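Local coordinates for periplasmic beta-glucosidase (Pseudomonas aeruginosa, PDB 6R5T), which probably hydrolyses terminal, non-reducing beta-D-glucosyl residues to release beta-D-glucose, as a periplasmic member of glycoside hydrolase family 3, at residues Thr409-Leu414 and Leu424-Gly429; Asn16-Gly21 and His67-Ile72; Ala96-Glu101 and Tyr608-Gly613; Ala179-Gly182 and Arg188-Asn191; Leu698-Ser703 and Thr708-Glu713. The protein carries 1 engineered substitution. All coordinates share one frame; numbering follows the deposited sequence.

Interaction 1: Thr409-Leu414 and Leu424-Gly429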
# COMPACT_ATOMS: atom_id res chain seq x y z
N THR A 409 25.02 23.46 14.59
CA THR A 409 23.97 22.75 15.34
C THR A 409 22.86 23.69 15.84
O THR A 409 23.01 24.91 15.85
CB THR A 409 24.54 21.98 16.53
OG1 THR A 409 24.97 22.96 17.48
CG2 THR A 409 25.68 21.05 16.14
N VAL A 410 21.74 23.11 16.22
CA VAL A 410 20.65 23.92 16.82
C VAL A 410 21.21 24.60 18.08
O VAL A 410 21.03 25.81 18.21
CB VAL A 410 19.41 23.10 17.13
CG1 VAL A 410 18.41 23.92 17.93
CG2 VAL A 410 18.83 22.57 15.85
N TYR A 411 21.91 23.86 18.93
CA TYR A 411 22.53 24.47 20.13
C TYR A 411 23.39 25.67 19.74
O TYR A 411 23.29 26.77 20.30
CB TYR A 411 23.31 23.44 20.92
CG TYR A 411 23.91 24.07 22.15
CD1 TYR A 411 25.14 24.71 22.08
CD2 TYR A 411 23.22 24.08 23.33
CE1 TYR A 411 25.70 25.30 23.20
CE2 TYR A 411 23.76 24.67 24.47
CZ TYR A 411 24.97 25.32 24.37
OH TYR A 411 25.51 25.91 25.47
N GLN A 412 24.30 25.52 18.77
CA GLN A 412 25.23 26.58 18.40
C GLN A 412 24.49 27.75 17.80
O GLN A 412 24.89 28.90 18.02
CB GLN A 412 26.32 26.03 17.46
CG GLN A 412 27.41 27.03 17.17
CD GLN A 412 28.21 27.30 18.43
OE1 GLN A 412 28.67 26.37 19.08
NE2 GLN A 412 28.22 28.56 18.86
N GLY A 413 23.42 27.50 17.03
CA GLY A 413 22.62 28.59 16.46
C GLY A 413 21.99 29.42 17.58
O GLY A 413 21.99 30.68 17.48
N LEU A 414 21.50 28.76 18.61
CA LEU A 414 20.89 29.49 19.74
C LEU A 414 22.00 30.28 20.46
O LEU A 414 21.80 31.45 20.72
CB LEU A 414 20.21 28.51 20.66
CG LEU A 414 19.00 27.83 20.04
CD1 LEU A 414 18.53 26.77 20.98
CD2 LEU A 414 17.90 28.81 19.71
N LEU A 424 22.01 29.49 28.08
CA LEU A 424 21.55 28.17 27.58
C LEU A 424 22.02 27.07 28.51
O LEU A 424 23.18 27.09 28.99
CB LEU A 424 22.15 27.94 26.19
CG LEU A 424 21.83 28.98 25.13
CD1 LEU A 424 22.45 28.55 23.82
CD2 LEU A 424 20.32 29.17 25.01
N LEU A 425 21.15 26.10 28.75
CA LEU A 425 21.50 24.92 29.57
C LEU A 425 21.26 23.71 28.69
O LEU A 425 20.18 23.60 28.16
CB LEU A 425 20.60 24.86 30.79
CG LEU A 425 20.50 26.11 31.65
CD1 LEU A 425 19.50 25.86 32.75
CD2 LEU A 425 21.86 26.48 32.24
N TYR A 426 22.20 22.80 28.65
CA TYR A 426 22.16 21.65 27.73
C TYR A 426 22.01 20.35 28.49
O TYR A 426 22.69 20.13 29.49
CB TYR A 426 23.41 21.62 26.85
CG TYR A 426 23.51 20.35 26.06
CD1 TYR A 426 22.65 20.11 25.01
CD2 TYR A 426 24.41 19.34 26.40
CE1 TYR A 426 22.72 18.96 24.26
CE2 TYR A 426 24.49 18.18 25.66
CZ TYR A 426 23.65 17.98 24.58
OH TYR A 426 23.69 16.80 23.91
N ALA A 427 21.24 19.42 27.95
CA ALA A 427 21.23 18.02 28.36
C ALA A 427 20.83 17.18 27.16
O ALA A 427 19.85 17.52 26.48
CB ALA A 427 20.27 17.78 29.49
N LYS A 428 21.56 16.11 26.93
CA LYS A 428 21.22 15.23 25.80
C LYS A 428 19.82 14.64 25.99
O LYS A 428 19.07 14.52 24.96
CB LYS A 428 22.24 14.13 25.65
CG LYS A 428 22.11 13.42 24.33
CD LYS A 428 23.17 12.46 24.09
CE LYS A 428 22.92 11.72 22.81
NZ LYS A 428 24.17 11.12 22.32
N GLY A 429 19.48 14.16 27.19
CA GLY A 429 18.10 13.71 27.45
C GLY A 429 17.81 12.28 27.11
O GLY A 429 17.19 11.59 27.88
O HOH W 1 24.92 25.01 28.15
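Helix-on-strand packing brings Y411 and L414 of helix 410-418 against L424 and Y426 of the edge strand 423-427, in the C-terminal alpha/beta domain of this family 3 enzyme. Helix and strand are the second half of a beta-alpha-beta crossover: strand 380-384 runs parallel to 423-427, and the helix lies between them in sequence. The short helical and strand segments run almost exactly antiparallel, at 171°, with their axes 10.2 Å apart. T409 caps the helix, its OG1 accepting from Q412 N at 2.9 Å.

L424 carries most of the strand's side of the contact. Its CD1 reaches over one face of the Y411 ring, off toward the rim, and also touches L414 CB at 3.9 Å. On the same strand Y426 presents CB to Y411 CE2, again at 3.9 Å, and the two tyrosine rings meet obliquely with planes 77° apart. Y411 gets there because its CG is anti to the backbone N (chi1 -179°), which sends the ring out toward the strand. K389 makes cation-pi contacts with both rings, and Y411 and L414 also touch V383 of strand 380-384. At the phenol end, one water joins Y411 OH, 2.9 Å away, to L424 O, to which it donates at 2.8 Å.

Interaction 2: Asn16-Gly21 and His67-Ile72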
# COMPACT_ATOMS: atom_id res chain seq x y z
N ASN A 16 35.59 -1.45 -31.57
CA ASN A 16 34.51 -1.81 -30.61
C ASN A 16 35.04 -1.79 -29.18
O ASN A 16 34.29 -1.36 -28.26
CB ASN A 16 33.83 -3.12 -30.95
CG ASN A 16 32.68 -2.92 -31.91
OD1 ASN A 16 32.36 -1.80 -32.33
ND2 ASN A 16 32.06 -4.02 -32.27
N ALA A 17 36.29 -2.18 -28.94
CA ALA A 17 36.86 -2.11 -27.59
C ALA A 17 36.77 -0.67 -27.06
O ALA A 17 36.44 -0.43 -25.84
CB ALA A 17 38.27 -2.64 -27.63
N GLU A 18 37.14 0.29 -27.91
CA GLU A 18 37.14 1.71 -27.54
C GLU A 18 35.69 2.19 -27.31
O GLU A 18 35.45 2.96 -26.36
CB GLU A 18 37.86 2.55 -28.60
CG GLU A 18 39.37 2.37 -28.51
CD GLU A 18 40.18 2.81 -29.74
OE1 GLU A 18 41.35 3.14 -29.51
OE2 GLU A 18 39.62 2.89 -30.87
N LYS A 19 34.77 1.82 -28.18
CA LYS A 19 33.34 2.20 -28.01
C LYS A 19 32.81 1.61 -26.70
O LYS A 19 32.12 2.35 -25.91
CB LYS A 19 32.53 1.68 -29.18
CG LYS A 19 32.78 2.43 -30.47
CD LYS A 19 31.97 1.87 -31.63
CE LYS A 19 32.25 2.62 -32.91
NZ LYS A 19 31.53 2.02 -34.05
N ILE A 20 33.08 0.33 -26.46
CA ILE A 20 32.57 -0.31 -25.22
C ILE A 20 33.24 0.32 -24.00
O ILE A 20 32.53 0.49 -22.96
CB ILE A 20 32.78 -1.82 -25.30
CG1 ILE A 20 31.90 -2.39 -26.41
CG2 ILE A 20 32.54 -2.45 -23.93
CD1 ILE A 20 32.24 -3.81 -26.81
N GLY A 21 34.51 0.73 -24.09
CA GLY A 21 35.16 1.41 -22.95
C GLY A 21 34.41 2.67 -22.53
O GLY A 21 34.38 3.00 -21.35
N HIS A 67 47.49 9.22 -22.16
CA HIS A 67 48.28 8.01 -22.50
C HIS A 67 47.49 7.04 -23.38
O HIS A 67 48.07 6.06 -23.84
CB HIS A 67 48.79 7.28 -21.26
CG HIS A 67 49.72 8.10 -20.44
ND1 HIS A 67 51.00 8.43 -20.86
CD2 HIS A 67 49.55 8.68 -19.24
CE1 HIS A 67 51.58 9.17 -19.93
NE2 HIS A 67 50.71 9.34 -18.92
N SER A 68 46.20 7.26 -23.62
CA SER A 68 45.39 6.34 -24.45
C SER A 68 45.60 6.70 -25.92
O SER A 68 46.13 7.80 -26.22
CB SER A 68 43.90 6.38 -24.08
OG SER A 68 43.36 7.66 -24.30
N ARG A 69 45.10 5.87 -26.80
CA ARG A 69 45.27 6.13 -28.26
C ARG A 69 44.47 7.35 -28.69
O ARG A 69 45.04 8.25 -29.33
CB ARG A 69 44.89 4.89 -29.03
CG ARG A 69 45.18 5.01 -30.52
CD ARG A 69 44.67 3.79 -31.26
NE ARG A 69 43.23 3.85 -31.53
CZ ARG A 69 42.67 4.34 -32.63
NH1 ARG A 69 43.41 4.97 -33.55
NH2 ARG A 69 41.36 4.27 -32.78
N LEU A 70 43.17 7.41 -28.35
CA LEU A 70 42.31 8.53 -28.82
C LEU A 70 42.18 9.70 -27.83
O LEU A 70 41.70 10.75 -28.26
CB LEU A 70 40.92 7.98 -29.17
CG LEU A 70 40.89 7.06 -30.39
CD1 LEU A 70 39.51 6.47 -30.60
CD2 LEU A 70 41.33 7.82 -31.63
N LYS A 71 42.61 9.54 -26.59
CA LYS A 71 42.65 10.61 -25.58
C LYS A 71 41.23 11.17 -25.37
O LYS A 71 41.09 12.37 -25.24
CB LYS A 71 43.65 11.70 -26.00
CG LYS A 71 45.04 11.08 -26.24
CD LYS A 71 46.07 11.95 -26.88
CE LYS A 71 47.37 11.19 -27.11
NZ LYS A 71 47.20 10.16 -28.15
N ILE A 72 40.22 10.31 -25.35
CA ILE A 72 38.83 10.78 -25.11
C ILE A 72 38.74 11.11 -23.63
O ILE A 72 39.00 10.25 -22.78
CB ILE A 72 37.80 9.70 -25.53
CG1 ILE A 72 37.87 9.42 -27.04
CG2 ILE A 72 36.42 10.13 -25.11
CD1 ILE A 72 37.06 8.26 -27.48
O HOH W 2 41.78 5.03 -27.23
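R69, in the loop between helix 55-65 and strand 75-78, reaches across to E18 on helix 16-22 and forms a two-pronged salt bridge at the surface of the TIM-barrel domain. R69 CB lies 4.0 Å from E18 OE1. The chain leaves extended, CG anti to the backbone N (chi1 -174°), then bends at chi3, and CD passes 3.8 Å from that same oxygen. NE then donates to E18 OE1 at 2.8 Å, and NH2 donates to E18 OE2 at 2.9 Å. Both bonds are nearly straight. R69 grips the carboxylate side-on, through NE and NH2, each oxygen accepting on its syn lone pair, with the two planes 20° apart. NH2 has a further acceptor in R13 O.

L70 packs beside the pair. Its CD2 sits over one face of the R69 guanidinium, toward the rim, while L70 CD1 touches E18 OE2 at 3.6 Å. A water donates to E18 OE1 and accepts from L70 N, 3.0 Å away, tying the carboxylate to the loop backbone as well. E18 OE2 also takes a bond from S15 N, just before the helix.

Each oxygen of E18 thus has at least two donors around it, which probably favours the ionised carboxylate and fixes its rotation, while the paired bonds hold the guanidinium nearly in the carboxylate plane.

Interaction 3: Ala96-Glu101 and Tyr608-Gly613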
# COMPACT_ATOMS: atom_id res chain seq x y z
N ALA A 96 9.38 22.69 0.70
CA ALA A 96 8.51 23.38 1.65
C ALA A 96 8.67 24.88 1.53
O ALA A 96 7.84 25.62 2.12
CB ALA A 96 8.75 22.91 3.07
N SER A 97 9.71 25.36 0.84
CA SER A 97 9.82 26.80 0.53
C SER A 97 8.71 27.26 -0.42
O SER A 97 8.47 28.47 -0.48
CB SER A 97 11.17 27.14 -0.03
OG SER A 97 11.28 26.74 -1.41
N TRP A 98 8.18 26.37 -1.25
CA TRP A 98 7.18 26.75 -2.29
C TRP A 98 7.70 27.93 -3.13
O TRP A 98 6.90 28.79 -3.55
CB TRP A 98 5.82 27.07 -1.67
CG TRP A 98 5.10 25.86 -1.16
CD1 TRP A 98 5.34 25.17 -0.02
CD2 TRP A 98 4.02 25.20 -1.80
NE1 TRP A 98 4.48 24.12 0.11
CE2 TRP A 98 3.61 24.14 -0.95
CE3 TRP A 98 3.30 25.43 -2.98
CZ2 TRP A 98 2.56 23.30 -1.27
CZ3 TRP A 98 2.23 24.63 -3.26
CH2 TRP A 98 1.88 23.55 -2.44
N ASP A 99 8.98 27.94 -3.43
CA ASP A 99 9.58 29.12 -4.10
C ASP A 99 10.60 28.59 -5.09
O ASP A 99 11.68 28.22 -4.71
CB ASP A 99 10.16 30.09 -3.08
CG ASP A 99 10.64 31.36 -3.77
OD1 ASP A 99 10.74 31.34 -5.00
OD2 ASP A 99 10.81 32.33 -3.07
N PRO A 100 10.24 28.50 -6.36
CA PRO A 100 11.19 28.05 -7.37
C PRO A 100 12.50 28.83 -7.35
O PRO A 100 13.54 28.27 -7.66
CB PRO A 100 10.41 28.25 -8.67
CG PRO A 100 8.97 28.25 -8.29
CD PRO A 100 8.92 28.83 -6.90
N GLU A 101 12.49 30.12 -6.98
CA GLU A 101 13.78 30.86 -6.93
C GLU A 101 14.67 30.39 -5.78
O GLU A 101 15.92 30.39 -5.95
CB GLU A 101 13.56 32.37 -6.82
CG GLU A 101 12.91 32.91 -8.08
CD GLU A 101 13.23 34.36 -8.41
OE1 GLU A 101 13.44 35.18 -7.46
OE2 GLU A 101 13.27 34.68 -9.62
N TYR A 608 -1.68 16.70 9.56
CA TYR A 608 -1.38 18.01 8.92
C TYR A 608 -1.51 17.76 7.42
O TYR A 608 -0.84 16.88 6.90
CB TYR A 608 0.02 18.51 9.26
CG TYR A 608 0.35 18.60 10.72
CD1 TYR A 608 -0.24 19.54 11.54
CD2 TYR A 608 1.32 17.79 11.27
CE1 TYR A 608 0.11 19.65 12.88
CE2 TYR A 608 1.68 17.88 12.60
CZ TYR A 608 1.07 18.82 13.42
OH TYR A 608 1.44 18.93 14.74
N PRO A 609 -2.36 18.51 6.73
CA PRO A 609 -2.58 18.26 5.30
C PRO A 609 -1.51 18.92 4.43
O PRO A 609 -0.75 19.75 4.83
CB PRO A 609 -3.91 18.93 5.05
CG PRO A 609 -3.87 20.09 6.00
CD PRO A 609 -3.20 19.59 7.26
N PHE A 610 -1.47 18.47 3.19
CA PHE A 610 -0.66 19.11 2.14
C PHE A 610 -0.91 20.60 2.11
O PHE A 610 -2.07 21.05 2.19
CB PHE A 610 -1.05 18.51 0.80
CG PHE A 610 -0.26 19.05 -0.34
CD1 PHE A 610 1.00 18.53 -0.69
CD2 PHE A 610 -0.77 20.07 -1.13
CE1 PHE A 610 1.67 19.01 -1.80
CE2 PHE A 610 -0.10 20.54 -2.24
CZ PHE A 610 1.12 20.03 -2.56
N GLY A 611 0.16 21.37 2.09
CA GLY A 611 0.09 22.84 2.02
C GLY A 611 -0.08 23.49 3.39
O GLY A 611 -0.17 24.74 3.41
N TYR A 612 -0.03 22.74 4.49
CA TYR A 612 -0.22 23.29 5.85
C TYR A 612 1.06 23.97 6.33
O TYR A 612 2.18 23.44 6.17
CB TYR A 612 -0.61 22.18 6.83
CG TYR A 612 -0.84 22.64 8.23
CD1 TYR A 612 -1.98 23.31 8.60
CD2 TYR A 612 0.13 22.41 9.16
CE1 TYR A 612 -2.15 23.71 9.92
CE2 TYR A 612 -0.01 22.82 10.48
CZ TYR A 612 -1.15 23.44 10.86
OH TYR A 612 -1.23 23.82 12.18
N GLY A 613 0.87 25.09 7.00
CA GLY A 613 1.97 25.68 7.78
C GLY A 613 1.57 27.02 8.32
O GLY A 613 0.81 27.76 7.60
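W98 and the F610-G611 pair meet where two irregular pieces of backbone turn. W98 is the residue at which the chain leaves helical geometry, with a positive phi, just before D99 caps helix 100-116 by accepting from E101 N. Across from it, P609 to Y612 make a type II beta turn closed by Y612 N to P609 O at 3.1 Å, with G611 at its third position and phi 85°, a value that suits glycine.

The turn puts F610 within range of the indole. CG of F610 is anti to its own backbone N (chi1 -178°), and the end of the ring comes up to W98, with F610 CZ 3.6 Å from W98 CH2. The pair is an offset edge-to-face one: the six-membered ring of W98 directs its edge at the F610 face, centroids 5.5 Å apart and planes at 65°. Beside it G611 CA lies 4.1 Å from W98 CZ2. The indole NE1 is satisfied by K562 O.

This buried contact joins the 96-101 loop of the barrel domain to the 608-613 loop. F610 also stacks with Y578 and touches Y658 of strand 651-660, while V654 of that strand and L673 of strand 672-681, both in the fibronectin type III-like sheet, pack against W98.

Interaction 4: Ala179-Gly182 and Arg188-Asn191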
# COMPACT_ATOMS: atom_id res chain seq x y z
N ALA A 179 12.07 4.67 -13.41
CA ALA A 179 10.94 5.48 -12.97
C ALA A 179 10.19 4.74 -11.86
O ALA A 179 10.26 3.52 -11.76
CB ALA A 179 9.99 5.73 -14.13
N LEU A 180 9.39 5.54 -11.13
CA LEU A 180 8.34 5.08 -10.19
C LEU A 180 8.93 4.56 -8.88
O LEU A 180 8.19 3.92 -8.11
CB LEU A 180 7.47 3.99 -10.82
CG LEU A 180 6.96 4.19 -12.24
CD1 LEU A 180 5.98 3.10 -12.60
CD2 LEU A 180 6.38 5.57 -12.46
N TYR A 181 10.20 4.81 -8.63
CA TYR A 181 10.96 4.17 -7.54
C TYR A 181 10.30 4.42 -6.17
O TYR A 181 10.32 3.53 -5.31
CB TYR A 181 12.38 4.72 -7.63
CG TYR A 181 13.38 4.21 -6.65
CD1 TYR A 181 13.48 2.89 -6.26
CD2 TYR A 181 14.30 5.10 -6.15
CE1 TYR A 181 14.44 2.49 -5.32
CE2 TYR A 181 15.30 4.72 -5.28
CZ TYR A 181 15.34 3.42 -4.83
OH TYR A 181 16.32 3.07 -3.93
N GLY A 182 9.69 5.56 -6.00
CA GLY A 182 9.08 5.94 -4.71
C GLY A 182 7.75 5.27 -4.43
O GLY A 182 7.16 5.51 -3.35
N ARG A 188 9.13 -0.41 1.34
CA ARG A 188 10.42 -1.11 1.47
C ARG A 188 11.27 -0.70 0.28
O ARG A 188 10.87 -0.83 -0.87
CB ARG A 188 10.26 -2.63 1.54
CG ARG A 188 9.45 -3.05 2.76
CD ARG A 188 9.30 -4.54 2.93
NE ARG A 188 8.40 -5.23 2.01
CZ ARG A 188 7.07 -5.43 2.18
NH1 ARG A 188 6.37 -4.91 3.17
NH2 ARG A 188 6.41 -6.19 1.32
N ASP A 189 12.49 -0.24 0.55
CA ASP A 189 13.33 0.22 -0.57
C ASP A 189 13.57 -0.94 -1.55
O ASP A 189 13.62 -2.14 -1.17
CB ASP A 189 14.62 0.86 -0.05
CG ASP A 189 15.21 1.89 -1.02
OD1 ASP A 189 14.68 2.04 -2.16
OD2 ASP A 189 16.17 2.59 -0.59
N TYR A 190 13.67 -0.57 -2.82
CA TYR A 190 13.97 -1.48 -3.94
C TYR A 190 12.78 -2.38 -4.26
O TYR A 190 12.87 -3.16 -5.23
CB TYR A 190 15.17 -2.35 -3.61
CG TYR A 190 16.32 -1.66 -2.94
CD1 TYR A 190 16.94 -0.54 -3.51
CD2 TYR A 190 16.81 -2.17 -1.75
CE1 TYR A 190 18.04 0.02 -2.90
CE2 TYR A 190 17.91 -1.61 -1.13
CZ TYR A 190 18.50 -0.50 -1.69
OH TYR A 190 19.65 0.04 -1.12
N ASN A 191 11.66 -2.22 -3.58
CA ASN A 191 10.59 -3.24 -3.73
C ASN A 191 9.74 -2.93 -4.96
O ASN A 191 9.74 -1.82 -5.54
CB ASN A 191 9.72 -3.33 -2.48
CG ASN A 191 8.94 -4.64 -2.38
OD1 ASN A 191 9.31 -5.64 -3.02
ND2 ASN A 191 7.88 -4.65 -1.59
O HOH W 3 11.44 0.48 -5.42
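D189 OD1 is gripped by several donors: Y181 OH at 2.6 Å, its neighbour's backbone Y190 N at 2.9 Å, and W135 NE1 from outside. The first two bonds are weak in geometry, short though the tyrosine one is. The ring of Y181 and the carboxylate of D189 cross obliquely, their planes 36° apart. Y181 arrives with CG anti to the backbone N (chi1 -178°), which carries the hydroxyl out to the 188-191 loop.

D189 and Y190 are the central residues of a type II beta turn from R188 to N191, closed by N191 N to R188 O at 3.1 Å; Y190 has the positive phi of the third position, 72°. D189 CG lies over one face of the Y190 ring, toward the rim, and Y190 CE1 comes within 3.6 Å of Y181 OH. A water donates to both Y181 O, at 3.3 Å, and N191 O.

Both segments belong to the loop after strand 172-178 of the barrel, beside the sugar site: Y181 is about 4 Å from a bound glucose and Y190 about 5 Å from a bound galactose. Y190 OH bonds to E486 OE2, D189 OD2 accepts from A487 N, and D189 O bonds to S597 OG of the second subunit.

R137 NH1 bonds to Y181 OH, so the hydroxyl sits between R137 and D189. With donors at both of its oxygens, the D189 carboxylate probably helps to place the phenol and the turn beside the pocket.

Interaction 5: Leu698-Ser703 and Thr708-Glu713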
# COMPACT_ATOMS: atom_id res chain seq x y z
N LEU A 698 -6.52 21.24 -17.43
CA LEU A 698 -7.78 20.49 -17.25
C LEU A 698 -7.71 19.07 -17.82
O LEU A 698 -8.61 18.29 -17.60
CB LEU A 698 -8.91 21.25 -17.94
CG LEU A 698 -8.99 22.76 -17.69
CD1 LEU A 698 -10.14 23.37 -18.49
CD2 LEU A 698 -9.11 23.09 -16.22
N LYS A 699 -6.64 18.71 -18.53
CA LYS A 699 -6.59 17.42 -19.22
C LYS A 699 -6.11 16.31 -18.28
O LYS A 699 -5.43 16.55 -17.29
CB LYS A 699 -5.58 17.51 -20.37
CG LYS A 699 -5.95 18.51 -21.44
CD LYS A 699 -5.39 18.20 -22.80
CE LYS A 699 -6.09 19.03 -23.86
NZ LYS A 699 -5.60 18.73 -25.23
N PHE A 700 -6.47 15.11 -18.63
CA PHE A 700 -6.08 13.89 -17.92
C PHE A 700 -6.01 12.77 -18.94
O PHE A 700 -6.65 12.79 -20.04
CB PHE A 700 -7.08 13.56 -16.81
CG PHE A 700 -8.43 13.15 -17.30
CD1 PHE A 700 -9.37 14.09 -17.74
CD2 PHE A 700 -8.80 11.81 -17.32
CE1 PHE A 700 -10.61 13.70 -18.21
CE2 PHE A 700 -10.05 11.43 -17.76
CZ PHE A 700 -10.95 12.37 -18.23
N TYR A 701 -5.28 11.74 -18.54
CA TYR A 701 -5.20 10.47 -19.29
C TYR A 701 -6.38 9.59 -18.94
O TYR A 701 -6.58 9.21 -17.75
CB TYR A 701 -3.88 9.74 -19.03
CG TYR A 701 -2.69 10.47 -19.58
CD1 TYR A 701 -2.36 10.36 -20.92
CD2 TYR A 701 -1.96 11.34 -18.79
CE1 TYR A 701 -1.28 11.04 -21.44
CE2 TYR A 701 -0.90 12.05 -19.30
CZ TYR A 701 -0.55 11.88 -20.63
OH TYR A 701 0.53 12.56 -21.14
N ASP A 702 -7.17 9.22 -19.94
CA ASP A 702 -8.31 8.31 -19.70
C ASP A 702 -7.85 6.85 -19.75
O ASP A 702 -6.62 6.58 -19.73
CB ASP A 702 -9.46 8.65 -20.66
CG ASP A 702 -9.23 8.20 -22.09
OD1 ASP A 702 -8.21 7.53 -22.35
OD2 ASP A 702 -10.10 8.49 -22.93
N SER A 703 -8.80 5.91 -19.73
CA SER A 703 -8.49 4.46 -19.62
C SER A 703 -7.65 4.01 -20.82
O SER A 703 -6.90 3.04 -20.67
CB SER A 703 -9.73 3.61 -19.51
OG SER A 703 -10.39 3.87 -18.31
N THR A 708 -7.10 14.04 -22.58
CA THR A 708 -8.41 14.64 -22.93
C THR A 708 -8.78 15.70 -21.89
O THR A 708 -8.50 15.48 -20.70
CB THR A 708 -9.46 13.53 -23.10
OG1 THR A 708 -10.76 14.08 -23.33
CG2 THR A 708 -9.59 12.59 -21.92
N ALA A 709 -9.36 16.83 -22.30
CA ALA A 709 -10.14 17.68 -21.38
C ALA A 709 -11.59 17.61 -21.83
O ALA A 709 -11.85 17.94 -23.00
CB ALA A 709 -9.63 19.09 -21.36
N GLU A 710 -12.49 17.15 -20.98
CA GLU A 710 -13.89 16.94 -21.35
C GLU A 710 -14.71 18.18 -21.01
O GLU A 710 -14.54 18.79 -19.95
CB GLU A 710 -14.45 15.71 -20.66
CG GLU A 710 -13.65 14.47 -21.00
CD GLU A 710 -13.99 13.25 -20.18
OE1 GLU A 710 -14.33 13.40 -19.00
OE2 GLU A 710 -13.93 12.15 -20.75
N PRO A 711 -15.65 18.58 -21.90
CA PRO A 711 -16.51 19.70 -21.56
C PRO A 711 -17.31 19.39 -20.30
O PRO A 711 -17.60 18.22 -20.00
CB PRO A 711 -17.45 19.84 -22.79
CG PRO A 711 -17.42 18.44 -23.44
CD PRO A 711 -16.06 17.86 -23.12
N GLY A 712 -17.67 20.44 -19.58
CA GLY A 712 -18.38 20.34 -18.30
C GLY A 712 -17.78 21.21 -17.23
O GLY A 712 -16.92 22.08 -17.49
N GLU A 713 -18.25 20.95 -16.00
CA GLU A 713 -17.90 21.77 -14.85
C GLU A 713 -16.45 21.52 -14.44
O GLU A 713 -16.00 20.36 -14.43
CB GLU A 713 -18.80 21.43 -13.66
CG GLU A 713 -18.57 22.34 -12.47
CD GLU A 713 -19.43 22.01 -11.27
OE1 GLU A 713 -20.11 20.95 -11.32
OE2 GLU A 713 -19.43 22.80 -10.30
O HOH W 4 -11.20 17.24 -18.32
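The F700 ring carries T708 CG2 over one face and has E710 and a water at its edge. The methyl stands above the plane in a CH-pi contact, 4.2 Å from the centroid and 20° off the ring normal, displaced toward the rim. At the edge, near the ring plane, E710 OE1 lies 3.6 Å from F700 CZ, and the carboxylate is turned almost at right angles to the ring, 84° between planes. F700 sits in the crowded position, CG between the backbone N and the carbonyl carbon (chi1 68°), which folds the ring back over the neighbouring strand.

F700 and T708 belong to a small antiparallel hairpin of the fibronectin type III-like domain, strands 700-701 and 707-708. They form a hydrogen-bonded pair, F700 N to T708 O and T708 N to F700 O, both 2.9 Å, with both side chains on one face. K699 CA adds a CA-H...O contact to T708 O at 3.1 Å, and K699 CG packs on A709 CB at 3.7 Å. L698 CB also touches that methyl, which leans on L732 of strand 725-732.

The water accepts from E710 N and lies 2.9 Å from L698 O, linking the two segments beyond the bridge pair. E710 OE2 is held by S665 OG, and the E710 side chain is about 5 Å from the bound magnesium ion, whose ligands include D661 and V663. D702 CB meets T708 CG2, while D702 OD2 pairs with R706.

Interaction 4 lies beside the sugar pocket, the closest of the five to the substrate-binding residues of the barrel. Interaction 2 belongs to the same barrel domain but lies on its outer surface, its centre about 35 Å from that of interaction 4. Interaction 3 closes the longest loop, with interactions 1 and 4 nested inside it, and its centre is about 24 Å from that of interaction 4 and about 27 Å from that of interaction 5. Interaction 5 sits by the magnesium site, yet its nearest atoms come within about 12 Å of interaction 4. Interaction 1, in the alpha/beta domain, is about 54 Å centre to centre from interaction 5, on the opposite side of the chain's centre. No two contacts touch.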